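Local atomic coordinates of tailspike protein (Siphovirus 9NA, PDB entry 3RIQ), a protein that probably binds the lipopolysaccharide of Salmonella through its receptor-binding part and cleaves the polysaccharide as an endorhamnosidase at the start of phage infection. Residues E254-Y263 with A284-D295; G384-T392 with V407-K415. All coordinates share one frame; numbering follows the deposited sequence.

In the fold
Contact 2 lies in the coils of the tailspike's right-handed parallel beta-helix and contact 1 outside them, on opposite sides of the chain's centre: their centres are 36 Å apart, and their nearest atoms about 21 Å. Contact 1 joins a hairpin-bearing excursion to the long loop that follows strand 281-282, and is only partly buried. Contact 2 is mostly buried and pairs strands 381-388 and 402-409 of successive coils, then continues into the turns after them. The chemistry follows the place. A hairpin and a loop that share no strand pairing are joined chiefly by arginines and carboxylates, whereas the coils of contact 2 are joined by backbone hydrogen bonds and small or apolar side chains, beside a second subunit.

Contact 1: E254-Y263 with A284-D295; sequences EIGGRSARNY and ADTGSPTERVDD
Arg-261 reaches out of segment 254-263 with its chain extended from CG to NE and lays its guanidinium against Arg-292, whose CD sits 3.4 Å from Arg-261 CZ, over the middle of one face. The two guanidinium planes stand 84° apart, and both groups bind Asp-285, whose carboxylate probably offsets their positive charge. Asp-285 OD1 takes NE (2.8 Å) and NH2 of Arg-261, while Arg-292 grips the same carboxylate side-on, NE to OD1 and NH2 to OD2. Three donors thus converge on OD1.

At the edge of the Arg-261 plane, NH1 bonds Glu-254 OE2 at 3.0 Å and also Ser-259 OG. A bend at chi2 (76°) places the Glu-254 carboxylate between Arg-261 NH1 and Val-293 N, which meets OE2 from the opposite face at 3.1 Å. Ser-259 has a short polar side chain: its OG, anti to the backbone N (chi1 179°), donates to the anti lone pair of Asp-295 OD2 at 2.6 Å. Tyr-263 OH meets Asp-295 OD1 on the syn side at 2.7 Å. On the second hairpin strand, Arg-258 NE makes a salt bridge to Asp-294 OD2 at 2.8 Å, guanidinium and carboxylate planes only 15° apart. Ser-259 N also donates to Val-293 O.

Glu-254, Arg-261, Asp-285 and Arg-292 form a salt-bridge network joining a hairpin with a type I' turn, and the chain just after it, to the long loop after strand 281-282, outside the coils of the P22-type tailspike beta-helix.

Contact 2: G384-T392 with V407-K415; sequences GIMVHAYTT and VSCAGSGTK
Ile-385 and Val-407 sit side by side at the start of a parallel strand pair, CB of Ile-385 lying 4.0 Å from CG2 of Val-407. This is the tight part. Ser-408 N donates to Ile-385 O, Val-387 N to Ser-408 O, and Ala-410 N to Val-387 O at 2.7 Å, while CA-H groups such as that of Val-407 lean on the same carbonyls. Branched Ile-385, Val-387 and Val-407 share a face with Cys-409, and Ile-385 and Val-387 also pack on Ile-374; Met-386 and Ser-408 occupy the other face, where Met-386 meets Asn-358 of the second subunit.

Such in-register stacking of strands from successive coils, here 9° from parallel, is the defining feature of a parallel beta-helix. One residue further along, His-388 turns its ring over Ala-410, with CG anti to the backbone N (chi1 -170°). The methyl CB of Ala-410 lies 3.8 Å from the ring centroid of His-388, a CH-pi contact that a small residue allows, and the edge of Tyr-390, at CE1, points at the centre of the opposite face. His-388 ND1 bonds Arg-383 of the second subunit.

The turns still pack: Ala-389 CB touches Thr-414 CG2 at 3.7 Å, Thr-414 N reaches Thr-391 O at 2.8 Å, and Gly-413 CA, 3.4 Å from Ala-389 O, leaves no room for a side chain. Two waters stand between them, one linking His-388 NE2, Ala-389 O and Ser-412 N, the other joining Ala-389 N to Ala-410 O and Thr-414 O. On the exposed side, Thr-392 CG2 rests loosely 3.8 Å from Ser-412 O.

Contact 1: E254-Y263 with A284-D295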
loop_
_atom_site.group_PDB
_atom_site.type_symbol
_atom_site.label_atom_id
_atom_site.label_comp_id
_atom_site.label_asym_id
_atom_site.label_seq_id
_atom_site.Cartn_x
_atom_site.Cartn_y
_atom_site.Cartn_z
ATOM N N GLU A 254 34.046 3.901 -1.324
ATOM C CA GLU A 254 34.917 3.163 -2.266
ATOM C C GLU A 254 35.245 1.776 -1.725
ATOM O O GLU A 254 35.294 1.585 -0.526
ATOM C CB GLU A 254 36.247 3.908 -2.492
ATOM C CG GLU A 254 36.240 4.976 -3.622
ATOM C CD GLU A 254 35.532 6.265 -3.230
ATOM O OE1 GLU A 254 35.717 6.745 -2.078
ATOM O OE2 GLU A 254 34.841 6.832 -4.088
ATOM N N ILE A 255 35.515 0.829 -2.630
ATOM C CA ILE A 255 36.183 -0.445 -2.292
ATOM C C ILE A 255 37.389 -0.547 -3.198
ATOM O O ILE A 255 37.273 -0.370 -4.430
ATOM C CB ILE A 255 35.289 -1.677 -2.546
ATOM C CG1 ILE A 255 34.071 -1.640 -1.641
ATOM C CG2 ILE A 255 36.110 -2.971 -2.275
ATOM C CD1 ILE A 255 33.003 -2.686 -2.001
ATOM N N GLY A 256 38.563 -0.781 -2.589
ATOM C CA GLY A 256 39.778 -1.018 -3.359
ATOM C C GLY A 256 40.171 0.181 -4.213
ATOM O O GLY A 256 40.923 0.041 -5.179
ATOM N N GLY A 257 39.638 1.354 -3.878
ATOM C CA GLY A 257 39.908 2.558 -4.643
ATOM C C GLY A 257 38.930 3.000 -5.716
ATOM O O GLY A 257 39.194 3.976 -6.421
ATOM N N ARG A 258 37.806 2.302 -5.860
ATOM C CA ARG A 258 36.766 2.741 -6.826
ATOM C C ARG A 258 35.421 2.870 -6.139
ATOM O O ARG A 258 35.071 2.040 -5.277
ATOM C CB ARG A 258 36.652 1.764 -8.005
ATOM C CG ARG A 258 35.564 2.172 -9.024
ATOM C CD ARG A 258 35.563 1.398 -10.309
ATOM N NE ARG A 258 36.714 1.783 -11.100
ATOM C CZ ARG A 258 37.720 0.967 -11.430
ATOM N NH1 ARG A 258 37.702 -0.312 -11.074
ATOM N NH2 ARG A 258 38.751 1.438 -12.123
ATOM N N SER A 259 34.649 3.878 -6.530
ATOM C CA SER A 259 33.306 4.043 -5.956
ATOM C C SER A 259 32.468 2.764 -6.076
ATOM O O SER A 259 32.359 2.183 -7.172
ATOM C CB SER A 259 32.552 5.196 -6.647
ATOM O OG SER A 259 31.244 5.301 -6.081
ATOM N N ALA A 260 31.881 2.354 -4.952
ATOM C CA ALA A 260 31.070 1.155 -4.844
ATOM C C ALA A 260 29.583 1.501 -4.711
ATOM O O ALA A 260 28.759 0.669 -4.314
ATOM C CB ALA A 260 31.531 0.362 -3.592
ATOM N N ARG A 261 29.259 2.755 -4.987
ATOM C CA ARG A 261 27.913 3.306 -4.802
ATOM C C ARG A 261 26.930 2.761 -5.837
ATOM O O ARG A 261 27.290 1.952 -6.688
ATOM C CB ARG A 261 27.990 4.826 -4.862
ATOM C CG ARG A 261 28.838 5.416 -3.711
ATOM C CD ARG A 261 29.016 6.905 -3.952
ATOM N NE ARG A 261 29.766 7.607 -2.897
ATOM C CZ ARG A 261 31.091 7.749 -2.861
ATOM N NH1 ARG A 261 31.868 7.203 -3.808
ATOM N NH2 ARG A 261 31.650 8.453 -1.877
ATOM N N ASN A 262 25.672 3.192 -5.756
ATOM C CA ASN A 262 24.587 2.603 -6.544
ATOM C C ASN A 262 23.526 3.618 -6.897
ATOM O O ASN A 262 23.294 4.542 -6.121
ATOM C CB ASN A 262 23.931 1.440 -5.778
ATOM C CG ASN A 262 24.937 0.399 -5.358
ATOM O OD1 ASN A 262 25.181 -0.566 -6.096
ATOM N ND2 ASN A 262 25.545 0.582 -4.162
ATOM N N TYR A 263 22.857 3.390 -8.030
ATOM C CA TYR A 263 21.911 4.330 -8.620
ATOM C C TYR A 263 20.710 3.648 -9.199
ATOM O O TYR A 263 20.802 2.512 -9.697
ATOM C CB TYR A 263 22.576 5.126 -9.786
ATOM C CG TYR A 263 23.621 6.116 -9.318
ATOM C CD1 TYR A 263 23.291 7.458 -9.089
ATOM C CD2 TYR A 263 24.942 5.716 -9.092
ATOM C CE1 TYR A 263 24.235 8.369 -8.623
ATOM C CE2 TYR A 263 25.899 6.621 -8.646
ATOM C CZ TYR A 263 25.530 7.955 -8.407
ATOM O OH TYR A 263 26.448 8.845 -7.957
ATOM N N ALA A 284 24.482 6.228 -0.074
ATOM C CA ALA A 284 25.609 6.185 -1.027
ATOM C C ALA A 284 26.887 6.807 -0.446
ATOM O O ALA A 284 27.966 6.317 -0.747
ATOM C CB ALA A 284 25.222 6.878 -2.335
ATOM N N ASP A 285 26.764 7.864 0.369
ATOM C CA ASP A 285 27.916 8.452 1.064
ATOM C C ASP A 285 27.842 8.139 2.555
ATOM O O ASP A 285 26.735 8.113 3.143
ATOM C CB ASP A 285 27.928 9.979 0.887
ATOM C CG ASP A 285 28.270 10.422 -0.514
ATOM O OD1 ASP A 285 29.089 9.748 -1.191
ATOM O OD2 ASP A 285 27.684 11.441 -0.959
ATOM N N THR A 286 28.994 7.967 3.202
ATOM C CA THR A 286 29.009 7.754 4.647
ATOM C C THR A 286 30.312 8.304 5.237
ATOM O O THR A 286 31.318 8.416 4.528
ATOM C CB THR A 286 28.829 6.264 5.024
ATOM O OG1 THR A 286 28.569 6.153 6.421
ATOM C CG2 THR A 286 30.062 5.422 4.698
ATOM N N GLY A 287 30.282 8.695 6.516
ATOM C CA GLY A 287 31.498 9.198 7.178
ATOM C C GLY A 287 31.872 10.581 6.665
ATOM O O GLY A 287 30.996 11.330 6.200
ATOM N N SER A 288 33.163 10.916 6.721
ATOM C CA SER A 288 33.641 12.253 6.349
ATOM C C SER A 288 33.833 12.370 4.858
ATOM O O SER A 288 34.259 11.405 4.220
ATOM C CB SER A 288 34.984 12.558 7.036
ATOM O OG SER A 288 34.874 12.392 8.442
ATOM N N PRO A 289 33.496 13.538 4.278
ATOM C CA PRO A 289 33.639 13.703 2.823
ATOM C C PRO A 289 35.069 13.462 2.316
ATOM O O PRO A 289 36.037 13.981 2.893
ATOM C CB PRO A 289 33.225 15.155 2.577
ATOM C CG PRO A 289 32.356 15.526 3.758
ATOM C CD PRO A 289 32.814 14.678 4.919
ATOM N N THR A 290 35.175 12.667 1.247
ATOM C CA THR A 290 36.417 12.383 0.557
ATOM C C THR A 290 36.072 12.340 -0.930
ATOM O O THR A 290 35.024 11.832 -1.306
ATOM C CB THR A 290 37.001 11.016 0.966
ATOM O OG1 THR A 290 36.815 10.826 2.379
ATOM C CG2 THR A 290 38.477 10.956 0.653
ATOM N N GLU A 291 36.938 12.864 -1.782
ATOM C CA GLU A 291 36.648 12.865 -3.218
ATOM C C GLU A 291 36.262 11.466 -3.725
ATOM O O GLU A 291 36.834 10.429 -3.309
ATOM C CB GLU A 291 37.835 13.418 -4.013
ATOM C CG GLU A 291 37.515 13.581 -5.469
ATOM C CD GLU A 291 36.443 14.634 -5.711
ATOM O OE1 GLU A 291 36.804 15.800 -5.968
ATOM O OE2 GLU A 291 35.243 14.304 -5.614
ATOM N N ARG A 292 35.249 11.438 -4.585
ATOM C CA ARG A 292 34.775 10.184 -5.130
ATOM C C ARG A 292 35.625 9.774 -6.324
ATOM O O ARG A 292 36.137 10.629 -7.058
ATOM C CB ARG A 292 33.319 10.360 -5.527
ATOM C CG ARG A 292 32.463 10.922 -4.378
ATOM C CD ARG A 292 30.953 10.643 -4.618
ATOM N NE ARG A 292 30.074 11.382 -3.677
ATOM C CZ ARG A 292 29.702 12.664 -3.801
ATOM N NH1 ARG A 292 30.116 13.387 -4.850
ATOM N NH2 ARG A 292 28.860 13.228 -2.897
ATOM N N VAL A 293 35.794 8.468 -6.487
ATOM C CA VAL A 293 36.601 7.950 -7.576
ATOM C C VAL A 293 35.710 7.196 -8.563
ATOM O O VAL A 293 35.041 6.225 -8.191
ATOM C CB VAL A 293 37.721 7.009 -7.046
ATOM C CG1 VAL A 293 38.594 6.584 -8.191
ATOM C CG2 VAL A 293 38.579 7.721 -5.983
ATOM N N ASP A 294 35.730 7.629 -9.827
ATOM C CA ASP A 294 34.908 7.050 -10.913
ATOM C C ASP A 294 33.403 7.181 -10.531
ATOM O O ASP A 294 32.602 6.233 -10.606
ATOM C CB ASP A 294 35.309 5.597 -11.228
ATOM C CG ASP A 294 36.737 5.473 -11.732
ATOM O OD1 ASP A 294 37.229 6.399 -12.433
ATOM O OD2 ASP A 294 37.370 4.448 -11.427
ATOM N N ASP A 295 33.046 8.386 -10.087
ATOM C CA ASP A 295 31.687 8.728 -9.711
ATOM C C ASP A 295 31.632 10.253 -9.779
ATOM O O ASP A 295 32.654 10.931 -10.057
ATOM C CB ASP A 295 31.362 8.212 -8.291
ATOM C CG ASP A 295 29.895 7.863 -8.100
ATOM O OD1 ASP A 295 29.035 8.567 -8.651
ATOM O OD2 ASP A 295 29.607 6.873 -7.370
HETATM O O HOH W 1 34.456 9.006 -1.562
#

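Contact 2: G384-T392 with V407-K415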
loop_
_atom_site.group_PDB
_atom_site.type_symbol
_atom_site.label_atom_id
_atom_site.label_comp_id
_atom_site.label_asym_id
_atom_site.label_seq_id
_atom_site.Cartn_x
_atom_site.Cartn_y
_atom_site.Cartn_z
ATOM N N GLY A 384 1.575 12.891 4.139
ATOM C CA GLY A 384 0.943 11.715 4.690
ATOM C C GLY A 384 1.875 11.038 5.668
ATOM O O GLY A 384 2.546 10.068 5.326
ATOM N N ILE A 385 1.953 11.594 6.868
ATOM C CA ILE A 385 2.902 11.152 7.876
ATOM C C ILE A 385 2.113 10.811 9.139
ATOM O O ILE A 385 1.308 11.622 9.608
ATOM C CB ILE A 385 3.913 12.306 8.175
ATOM C CG1 ILE A 385 4.590 12.798 6.867
ATOM C CG2 ILE A 385 4.913 11.875 9.289
ATOM C CD1 ILE A 385 5.441 11.754 6.095
ATOM N N MET A 386 2.340 9.622 9.696
ATOM C CA MET A 386 1.725 9.260 10.976
ATOM C C MET A 386 2.834 8.847 11.927
ATOM O O MET A 386 3.665 7.991 11.595
ATOM C CB MET A 386 0.703 8.127 10.791
ATOM C CG MET A 386 -0.541 8.531 9.992
ATOM S SD MET A 386 -1.878 7.353 10.148
ATOM C CE MET A 386 -1.233 5.931 9.300
ATOM N N VAL A 387 2.895 9.484 13.095
ATOM C CA VAL A 387 3.846 9.102 14.132
ATOM C C VAL A 387 3.102 8.702 15.407
ATOM O O VAL A 387 2.125 9.352 15.798
ATOM C CB VAL A 387 4.775 10.288 14.434
ATOM C CG1 VAL A 387 5.672 10.015 15.644
ATOM C CG2 VAL A 387 5.662 10.585 13.203
ATOM N N HIS A 388 3.556 7.649 16.069
ATOM C CA HIS A 388 3.047 7.323 17.401
ATOM C C HIS A 388 4.224 7.024 18.288
ATOM O O HIS A 388 4.674 5.895 18.352
ATOM C CB HIS A 388 2.079 6.131 17.364
ATOM C CG HIS A 388 1.350 5.919 18.650
ATOM N ND1 HIS A 388 0.241 5.117 18.750
ATOM C CD2 HIS A 388 1.538 6.465 19.879
ATOM C CE1 HIS A 388 -0.204 5.138 19.999
ATOM N NE2 HIS A 388 0.559 5.959 20.701
ATOM N N ALA A 389 4.739 8.058 18.940
ATOM C CA ALA A 389 5.887 7.919 19.821
ATOM C C ALA A 389 5.399 7.378 21.159
ATOM O O ALA A 389 4.329 7.784 21.639
ATOM C CB ALA A 389 6.536 9.277 20.008
ATOM N N TYR A 390 6.166 6.486 21.772
ATOM C CA TYR A 390 5.828 5.958 23.110
ATOM C C TYR A 390 6.707 6.619 24.167
ATOM O O TYR A 390 6.841 6.119 25.315
ATOM C CB TYR A 390 6.027 4.429 23.124
ATOM C CG TYR A 390 5.041 3.578 22.307
ATOM C CD1 TYR A 390 4.141 4.149 21.390
ATOM C CD2 TYR A 390 5.073 2.176 22.388
ATOM C CE1 TYR A 390 3.256 3.363 20.655
ATOM C CE2 TYR A 390 4.203 1.378 21.617
ATOM C CZ TYR A 390 3.302 1.986 20.741
ATOM O OH TYR A 390 2.430 1.201 19.962
ATOM N N THR A 391 7.314 7.731 23.764
ATOM C CA THR A 391 8.104 8.589 24.642
ATOM C C THR A 391 7.879 10.058 24.270
ATOM O O THR A 391 7.534 10.375 23.101
ATOM C CB THR A 391 9.615 8.273 24.512
ATOM O OG1 THR A 391 10.377 9.141 25.389
ATOM C CG2 THR A 391 10.088 8.476 23.063
ATOM N N THR A 392 8.101 10.937 25.257
ATOM C CA THR A 392 8.074 12.398 25.054
ATOM C C THR A 392 9.416 12.971 24.591
ATOM O O THR A 392 9.480 14.165 24.284
ATOM C CB THR A 392 7.594 13.181 26.327
ATOM O OG1 THR A 392 8.477 12.897 27.412
ATOM C CG2 THR A 392 6.172 12.737 26.700
ATOM N N VAL A 407 -0.048 15.464 8.434
ATOM C CA VAL A 407 0.714 14.865 9.519
ATOM C C VAL A 407 -0.191 14.637 10.721
ATOM O O VAL A 407 -0.989 15.511 11.092
ATOM C CB VAL A 407 1.921 15.765 9.962
ATOM C CG1 VAL A 407 2.732 15.077 11.020
ATOM C CG2 VAL A 407 2.777 16.082 8.805
ATOM N N SER A 408 -0.048 13.463 11.327
ATOM C CA SER A 408 -0.786 13.083 12.514
ATOM C C SER A 408 0.170 12.491 13.546
ATOM O O SER A 408 1.012 11.642 13.187
ATOM C CB SER A 408 -1.871 12.053 12.097
ATOM O OG SER A 408 -2.489 11.497 13.227
ATOM N N CYS A 409 0.068 12.951 14.807
ATOM C CA CYS A 409 0.886 12.413 15.894
ATOM C C CYS A 409 -0.017 11.819 16.943
ATOM O O CYS A 409 -0.833 12.548 17.545
ATOM C CB CYS A 409 1.782 13.494 16.520
ATOM S SG CYS A 409 2.804 14.328 15.298
ATOM N N ALA A 410 0.101 10.521 17.170
ATOM C CA ALA A 410 -0.861 9.792 18.017
ATOM C C ALA A 410 -0.419 9.707 19.462
ATOM O O ALA A 410 0.734 10.030 19.823
ATOM C CB ALA A 410 -1.068 8.363 17.466
ATOM N N GLY A 411 -1.360 9.286 20.305
ATOM C CA GLY A 411 -1.047 8.922 21.687
ATOM C C GLY A 411 -0.630 10.108 22.530
ATOM O O GLY A 411 -1.087 11.237 22.293
ATOM N N SER A 412 0.246 9.827 23.501
ATOM C CA SER A 412 0.706 10.813 24.481
ATOM C C SER A 412 2.211 11.075 24.412
ATOM O O SER A 412 2.765 11.747 25.278
ATOM C CB SER A 412 0.358 10.345 25.907
ATOM O OG SER A 412 1.020 9.118 26.216
ATOM N N GLY A 413 2.874 10.535 23.389
ATOM C CA GLY A 413 4.311 10.789 23.177
ATOM C C GLY A 413 4.566 12.154 22.542
ATOM O O GLY A 413 3.656 12.990 22.462
ATOM N N THR A 414 5.801 12.394 22.092
ATOM C CA THR A 414 6.098 13.676 21.453
ATOM C C THR A 414 5.225 13.867 20.208
ATOM O O THR A 414 4.966 12.920 19.431
ATOM C CB THR A 414 7.584 13.815 21.081
ATOM O OG1 THR A 414 7.770 15.087 20.448
ATOM C CG2 THR A 414 8.073 12.662 20.153
ATOM N N LYS A 415 4.757 15.109 20.054
ATOM C CA LYS A 415 3.958 15.527 18.902
ATOM C C LYS A 415 4.564 16.754 18.230
ATOM O O LYS A 415 3.910 17.400 17.412
ATOM C CB LYS A 415 2.512 15.849 19.321
ATOM C CG LYS A 415 1.892 14.889 20.317
ATOM C CD LYS A 415 0.369 14.983 20.272
ATOM C CE LYS A 415 -0.205 14.946 21.667
ATOM N NZ LYS A 415 0.453 13.870 22.439
HETATM O O HOH W 2 1.865 7.257 23.228
HETATM O O HOH W 3 3.378 10.632 18.925
#